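Local coordinates for heavy metal cation tricomponent efflux pump ZneA(CzcA-like) (Cupriavidus metallidurans, PDB 4K0J), which is an inner-membrane Zn(II)/proton antiporter that probably drives heavy-metal efflux as a trimeric pump of the resistance-nodulation-cell division superfamily, at residues C[542-547]-C[818-823]. Sequence-based numbering, arbitrary orientation.
Sequences IGRDFL and DLSTFL
Arg544 and Ser820 meet through their backbones: the Ser820 N-H, in the first turn of helix 820-830, donates to Arg544 O at 3.1 Å. The donor nitrogen lies in the carbonyl plane (C=O...N 154°), though the N-H...O angle is only 137°. The N of Arg544 also has a partner, donating a weak bond to Asp818 OD2 at 3.4 Å. That carboxylate oxygen gathers donors from both segments: Ser820 OG gives it a hydrogen bond of 3.0 Å and Thr821 OG1 a weak one. Asp818, just before the N-cap residue Leu819, thus ties the helix start to the extended loop, with its carboxylate beside Gly543 CA. CB of Arg544 rests on CB of Ser820, 3.6 Å away. Leu819 sets CB against Arg544 O, 3.3 Å away, and CD2 near Asp545 CA. The carboxylates of Asp545 and Asp818 come within 3.9 Å (OD2 to OD1), a proximity of like charges that may disfavour full ionisation, offset at Asp818 by the donors it receives. Both acids touch Thr908. Segment 542-547 lies in the loop between helix 521-536 and strand 554-560; Arg544 and Phe546 reach helix 848-873, Phe546 also meets helix 455-460, and Phe822 and Leu823 lean on strand 667-672.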
loop_
_atom_site.group_PDB
_atom_site.type_symbol
_atom_site.label_atom_id
_atom_site.label_comp_id
_atom_site.label_asym_id
_atom_site.label_seq_id
_atom_site.Cartn_x
_atom_site.Cartn_y
_atom_site.Cartn_z
ATOM N N ILE C 542 -8.466 45.387 15.512
ATOM C CA ILE C 542 -7.655 44.335 16.120
ATOM C C ILE C 542 -6.586 43.825 15.150
ATOM O O ILE C 542 -6.811 43.753 13.940
ATOM C CB ILE C 542 -8.529 43.154 16.629
ATOM C CG1 ILE C 542 -7.702 42.185 17.479
ATOM C CG2 ILE C 542 -9.178 42.412 15.473
ATOM C CD1 ILE C 542 -7.078 42.819 18.698
ATOM N N GLY C 543 -5.415 43.500 15.687
ATOM C CA GLY C 543 -4.351 42.918 14.891
ATOM C C GLY C 543 -4.655 41.469 14.570
ATOM O O GLY C 543 -5.394 40.809 15.299
ATOM N N ARG C 544 -4.089 40.969 13.477
ATOM C CA ARG C 544 -4.334 39.594 13.057
ATOM C C ARG C 544 -3.032 38.824 12.853
ATOM O O ARG C 544 -2.117 39.302 12.184
ATOM C CB ARG C 544 -5.170 39.570 11.775
ATOM C CG ARG C 544 -6.590 40.098 11.944
ATOM C CD ARG C 544 -7.274 40.290 10.600
ATOM N NE ARG C 544 -7.095 39.133 9.725
ATOM C CZ ARG C 544 -7.447 39.102 8.443
ATOM N NH1 ARG C 544 -8.002 40.167 7.877
ATOM N NH2 ARG C 544 -7.244 38.006 7.725
ATOM N N ASP C 545 -2.955 37.632 13.439
ATOM C CA ASP C 545 -1.797 36.757 13.275
ATOM C C ASP C 545 -2.206 35.455 12.597
ATOM O O ASP C 545 -3.076 35.442 11.726
ATOM C CB ASP C 545 -1.154 36.449 14.632
ATOM C CG ASP C 545 -0.444 37.648 15.232
ATOM O OD1 ASP C 545 0.350 37.457 16.178
ATOM O OD2 ASP C 545 -0.674 38.779 14.756
ATOM N N PHE C 546 -1.564 34.362 13.000
ATOM C CA PHE C 546 -1.975 33.027 12.580
ATOM C C PHE C 546 -1.918 32.067 13.760
ATOM O O PHE C 546 -2.726 31.146 13.865
ATOM C CB PHE C 546 -1.109 32.508 11.437
ATOM C CG PHE C 546 -1.381 31.076 11.086
ATOM C CD1 PHE C 546 -0.531 30.071 11.510
ATOM C CD2 PHE C 546 -2.499 30.731 10.350
ATOM C CE1 PHE C 546 -0.782 28.752 11.198
ATOM C CE2 PHE C 546 -2.753 29.411 10.031
ATOM C CZ PHE C 546 -1.892 28.421 10.457
ATOM N N LEU C 547 -0.945 32.287 14.635
ATOM C CA LEU C 547 -0.865 31.588 15.910
ATOM C C LEU C 547 0.117 32.315 16.821
ATOM O O LEU C 547 1.047 32.959 16.339
ATOM C CB LEU C 547 -0.471 30.113 15.724
ATOM C CG LEU C 547 0.671 29.709 14.780
ATOM C CD1 LEU C 547 2.061 30.085 15.307
ATOM C CD2 LEU C 547 0.601 28.217 14.489
ATOM N N ASP C 818 3.043 43.267 14.538
ATOM C CA ASP C 818 1.846 42.565 14.103
ATOM C C ASP C 818 2.152 41.717 12.881
ATOM O O ASP C 818 3.313 41.529 12.522
ATOM C CB ASP C 818 0.753 43.577 13.761
ATOM C CG ASP C 818 -0.628 43.114 14.176
ATOM O OD1 ASP C 818 -0.794 42.678 15.335
ATOM O OD2 ASP C 818 -1.552 43.194 13.339
ATOM N N LEU C 819 1.105 41.206 12.244
ATOM C CA LEU C 819 1.266 40.511 10.976
ATOM C C LEU C 819 0.389 41.146 9.909
ATOM O O LEU C 819 0.864 41.450 8.819
ATOM C CB LEU C 819 0.955 39.020 11.110
ATOM C CG LEU C 819 1.062 38.207 9.815
ATOM C CD1 LEU C 819 2.411 38.408 9.153
ATOM C CD2 LEU C 819 0.823 36.730 10.080
ATOM N N SER C 820 -0.884 41.353 10.230
ATOM C CA SER C 820 -1.833 41.922 9.277
ATOM C C SER C 820 -1.423 43.325 8.850
ATOM O O SER C 820 -1.151 43.573 7.674
ATOM C CB SER C 820 -3.235 41.971 9.880
ATOM O OG SER C 820 -3.318 42.974 10.878
ATOM N N THR C 821 -1.386 44.239 9.814
ATOM C CA THR C 821 -1.012 45.623 9.552
ATOM C C THR C 821 0.420 45.726 9.032
ATOM O O THR C 821 0.715 46.526 8.136
ATOM C CB THR C 821 -1.175 46.502 10.814
ATOM O OG1 THR C 821 -0.433 45.935 11.900
ATOM C CG2 THR C 821 -2.640 46.596 11.212
ATOM N N PHE C 822 1.303 44.906 9.594
ATOM C CA PHE C 822 2.698 44.896 9.181
ATOM C C PHE C 822 2.851 44.483 7.728
ATOM O O PHE C 822 3.463 45.198 6.934
ATOM C CB PHE C 822 3.532 43.965 10.056
ATOM C CG PHE C 822 4.817 43.534 9.408
ATOM C CD1 PHE C 822 5.827 44.453 9.158
ATOM C CD2 PHE C 822 5.012 42.217 9.030
ATOM C CE1 PHE C 822 7.008 44.063 8.551
ATOM C CE2 PHE C 822 6.194 41.823 8.423
ATOM C CZ PHE C 822 7.192 42.747 8.185
ATOM N N LEU C 823 2.305 43.323 7.383
ATOM C CA LEU C 823 2.423 42.825 6.022
ATOM C C LEU C 823 1.710 43.756 5.061
ATOM O O LEU C 823 2.137 43.912 3.926
ATOM C CB LEU C 823 1.874 41.404 5.898
ATOM C CG LEU C 823 2.295 40.626 4.650
ATOM C CD1 LEU C 823 2.520 39.167 5.010
ATOM C CD2 LEU C 823 1.263 40.756 3.535
#